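Local coordinates for integral membrane indolylacetylinositol arabinosyltransferase EmbC (Mycolicibacterium smegmatis, PDB 7BVE), which probably polymerises arabinose into the arabinan of the mycobacterial cell wall as a membrane-embedded arabinosyltransferase targeted by the anti-tuberculosis drug ethambutol, at residues I103-L107 / I119-T123. Residues are numbered along the deposited sequence.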
ATOM      1  N   ILE A 103     -12.175  -9.785 -34.897  1.00 16.22           N
ATOM      2  CA  ILE A 103     -13.617  -9.693 -35.045  1.00 16.22           C
ATOM      3  C   ILE A 103     -14.216  -8.581 -34.190  1.00 16.22           C
ATOM      4  O   ILE A 103     -15.183  -7.937 -34.624  1.00 16.22           O
ATOM      5  CB  ILE A 103     -14.258 -11.068 -34.746  1.00 16.22           C
ATOM      6  CG1 ILE A 103     -15.746 -11.075 -35.084  1.00 16.22           C
ATOM      7  CG2 ILE A 103     -13.962 -11.540 -33.321  1.00 16.22           C
ATOM      8  CD1 ILE A 103     -16.025 -10.851 -36.534  1.00 16.22           C
ATOM      9  N   ASP A 104     -13.623  -8.276 -33.037  1.00 15.07           N
ATOM     10  CA  ASP A 104     -14.177  -7.290 -32.123  1.00 15.07           C
ATOM     11  C   ASP A 104     -13.422  -5.972 -32.136  1.00 15.07           C
ATOM     12  O   ASP A 104     -13.549  -5.190 -31.192  1.00 15.07           O
ATOM     13  CB  ASP A 104     -14.226  -7.850 -30.702  1.00 15.07           C
ATOM     14  CG  ASP A 104     -12.898  -8.384 -30.249  1.00 15.07           C
ATOM     15  OD1 ASP A 104     -11.999  -8.522 -31.093  1.00 15.07           O
ATOM     16  OD2 ASP A 104     -12.740  -8.648 -29.040  1.00 15.07           O
ATOM     17  N   ARG A 105     -12.626  -5.708 -33.173  1.00 15.07           N
ATOM     18  CA  ARG A 105     -11.937  -4.428 -33.306  1.00 15.07           C
ATOM     19  C   ARG A 105     -12.004  -3.818 -34.690  1.00 15.07           C
ATOM     20  O   ARG A 105     -11.800  -2.615 -34.808  1.00 15.07           O
ATOM     21  CB  ARG A 105     -10.462  -4.547 -32.905  1.00 15.07           C
ATOM     22  CG  ARG A 105     -10.250  -4.820 -31.438  1.00 15.07           C
ATOM     23  CD  ARG A 105      -8.807  -4.866 -31.053  1.00 15.07           C
ATOM     24  NE  ARG A 105      -8.665  -5.310 -29.674  1.00 15.07           N
ATOM     25  CZ  ARG A 105      -7.501  -5.490 -29.065  1.00 15.07           C
ATOM     26  NH1 ARG A 105      -6.371  -5.248 -29.708  1.00 15.07           N
ATOM     27  NH2 ARG A 105      -7.468  -5.906 -27.809  1.00 15.07           N
ATOM     28  N   GLY A 106     -12.283  -4.579 -35.729  1.00 15.07           N
ATOM     29  CA  GLY A 106     -12.222  -4.032 -37.067  1.00 15.07           C
ATOM     30  C   GLY A 106     -13.441  -4.301 -37.915  1.00 15.07           C
ATOM     31  O   GLY A 106     -14.536  -4.502 -37.396  1.00 15.07           O
ATOM     32  N   LEU A 107     -13.259  -4.304 -39.226  1.00 15.07           N
ATOM     33  CA  LEU A 107     -14.346  -4.449 -40.177  1.00 15.07           C
ATOM     34  C   LEU A 107     -14.134  -5.689 -41.026  1.00 15.07           C
ATOM     35  O   LEU A 107     -12.999  -6.050 -41.336  1.00 15.07           O
ATOM     36  CB  LEU A 107     -14.421  -3.223 -41.077  1.00 15.07           C
ATOM     37  CG  LEU A 107     -15.587  -2.931 -42.015  1.00 15.07           C
ATOM     38  CD1 LEU A 107     -15.599  -1.473 -42.087  1.00 15.07           C
ATOM     39  CD2 LEU A 107     -15.391  -3.463 -43.404  1.00 15.07           C
ATOM     40  N   ILE A 119     -19.408  -7.433 -40.530  1.00 15.07           N
ATOM     41  CA  ILE A 119     -19.371  -7.274 -39.047  1.00 15.07           C
ATOM     42  C   ILE A 119     -18.482  -6.073 -38.717  1.00 15.07           C
ATOM     43  O   ILE A 119     -17.280  -6.116 -39.043  1.00 15.07           O
ATOM     44  CB  ILE A 119     -18.864  -8.563 -38.369  1.00 15.07           C
ATOM     45  CG1 ILE A 119     -19.837  -9.730 -38.558  1.00 15.07           C
ATOM     46  CG2 ILE A 119     -18.556  -8.315 -36.900  1.00 15.07           C
ATOM     47  CD1 ILE A 119     -19.276 -11.070 -38.145  1.00 15.07           C
ATOM     48  N   VAL A 120     -19.070  -5.046 -38.098  1.00 15.07           N
ATOM     49  CA  VAL A 120     -18.305  -3.826 -37.708  1.00 15.07           C
ATOM     50  C   VAL A 120     -18.315  -3.745 -36.180  1.00 15.07           C
ATOM     51  O   VAL A 120     -19.418  -3.704 -35.598  1.00 15.07           O
ATOM     52  CB  VAL A 120     -18.909  -2.558 -38.343  1.00 15.07           C
ATOM     53  CG1 VAL A 120     -18.205  -1.298 -37.866  1.00 15.07           C
ATOM     54  CG2 VAL A 120     -18.907  -2.632 -39.862  1.00 15.07           C
ATOM     55  N   ARG A 121     -17.127  -3.700 -35.572  1.00 15.07           N
ATOM     56  CA  ARG A 121     -16.997  -3.625 -34.094  1.00 15.07           C
ATOM     57  C   ARG A 121     -17.874  -4.697 -33.434  1.00 15.07           C
ATOM     58  O   ARG A 121     -18.697  -4.320 -32.573  1.00 15.07           O
ATOM     59  CB  ARG A 121     -17.375  -2.226 -33.595  1.00 15.07           C
ATOM     60  CG  ARG A 121     -17.158  -2.019 -32.103  1.00 15.07           C
ATOM     61  CD  ARG A 121     -15.695  -2.128 -31.717  1.00 15.07           C
ATOM     62  NE  ARG A 121     -14.870  -1.146 -32.407  1.00 15.07           N
ATOM     63  CZ  ARG A 121     -13.559  -1.018 -32.246  1.00 15.07           C
ATOM     64  NH1 ARG A 121     -12.914  -1.815 -31.411  1.00 15.07           N
ATOM     65  NH2 ARG A 121     -12.896  -0.095 -32.919  1.00 15.07           N
ATOM     66  N   ASN A 122     -17.733  -5.963 -33.853  1.00 20.04           N
ATOM     67  CA  ASN A 122     -18.494  -7.089 -33.230  1.00 20.04           C
ATOM     68  C   ASN A 122     -20.015  -7.009 -33.345  1.00 20.04           C
ATOM     69  O   ASN A 122     -20.668  -7.769 -32.657  1.00 20.04           O
ATOM     70  CB  ASN A 122     -18.124  -7.380 -31.778  1.00 20.04           C
ATOM     71  CG  ASN A 122     -17.762  -8.827 -31.580  1.00 20.04           C
ATOM     72  OD1 ASN A 122     -18.131  -9.675 -32.382  1.00 20.04           O
ATOM     73  ND2 ASN A 122     -17.004  -9.103 -30.539  1.00 20.04           N
ATOM     74  N   THR A 123     -20.581  -6.135 -34.153  1.00 22.67           N
ATOM     75  CA  THR A 123     -22.048  -6.095 -34.192  1.00 22.67           C
ATOM     76  C   THR A 123     -22.490  -6.089 -35.635  1.00 22.67           C
ATOM     77  O   THR A 123     -22.172  -5.153 -36.248  1.00 22.67           O
ATOM     78  CB  THR A 123     -22.497  -4.743 -33.645  1.00 22.67           C
ATOM     79  OG1 THR A 123     -22.144  -3.709 -34.555  1.00 22.67           O
ATOM     80  CG2 THR A 123     -21.908  -4.401 -32.298  1.00 22.67           C
TER
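Where strand 115-120 turns over into strand 123-129, its end meets the loop that leads into strand 107-112, within the concanavalin-like domain of EmbC. The strand pairing is brief: L107 and V120 form an antiparallel non-hydrogen-bonded pair, CA to CA 4.7 Å, and L107 CA lies 3.6 Å from I119 O in a CA-H...O contact.

Backbone hydrogen bonds carry the pairing into the turn. R121 N donates to G106 O (3.3 Å, nearly straight), and N122 N reaches I103 O at 3.3 Å in a weak, bent bond. V120 to T123 is a type I' turn, closed by T123 N to V120 O at 3.1 Å; R121 and N122 occupy its two corners with positive phi, a conformation asparagine adopts readily. T123 OG1 adds a second bond to V120 O (2.9 Å).

Two apolar contacts accompany this frame. L107 CG meets V120 CG2 at 4.0 Å, both side chains on the sheet face that packs against F143 of strand 140-145, while I103 CD1 touches I119 CG2 at 3.6 Å. Beta-branched I119 and V120 suit the extended backbone.

The long side chain of R121 starts away from the loop but folds back, one face of its guanidinium against R105 O. R121 NH1 makes a weak hydrogen bond to D104 O (3.4 Å), whereas R121 NH2 donates to R180 O. The CA-to-CB bond of R105 points away from the turn, and its side chain makes a cation-pi contact with Y1007.

Because every acceptor between loop and turn is a main-chain carbonyl, these hydrogen bonds probably depend more on the loop's backbone course than on its side chains.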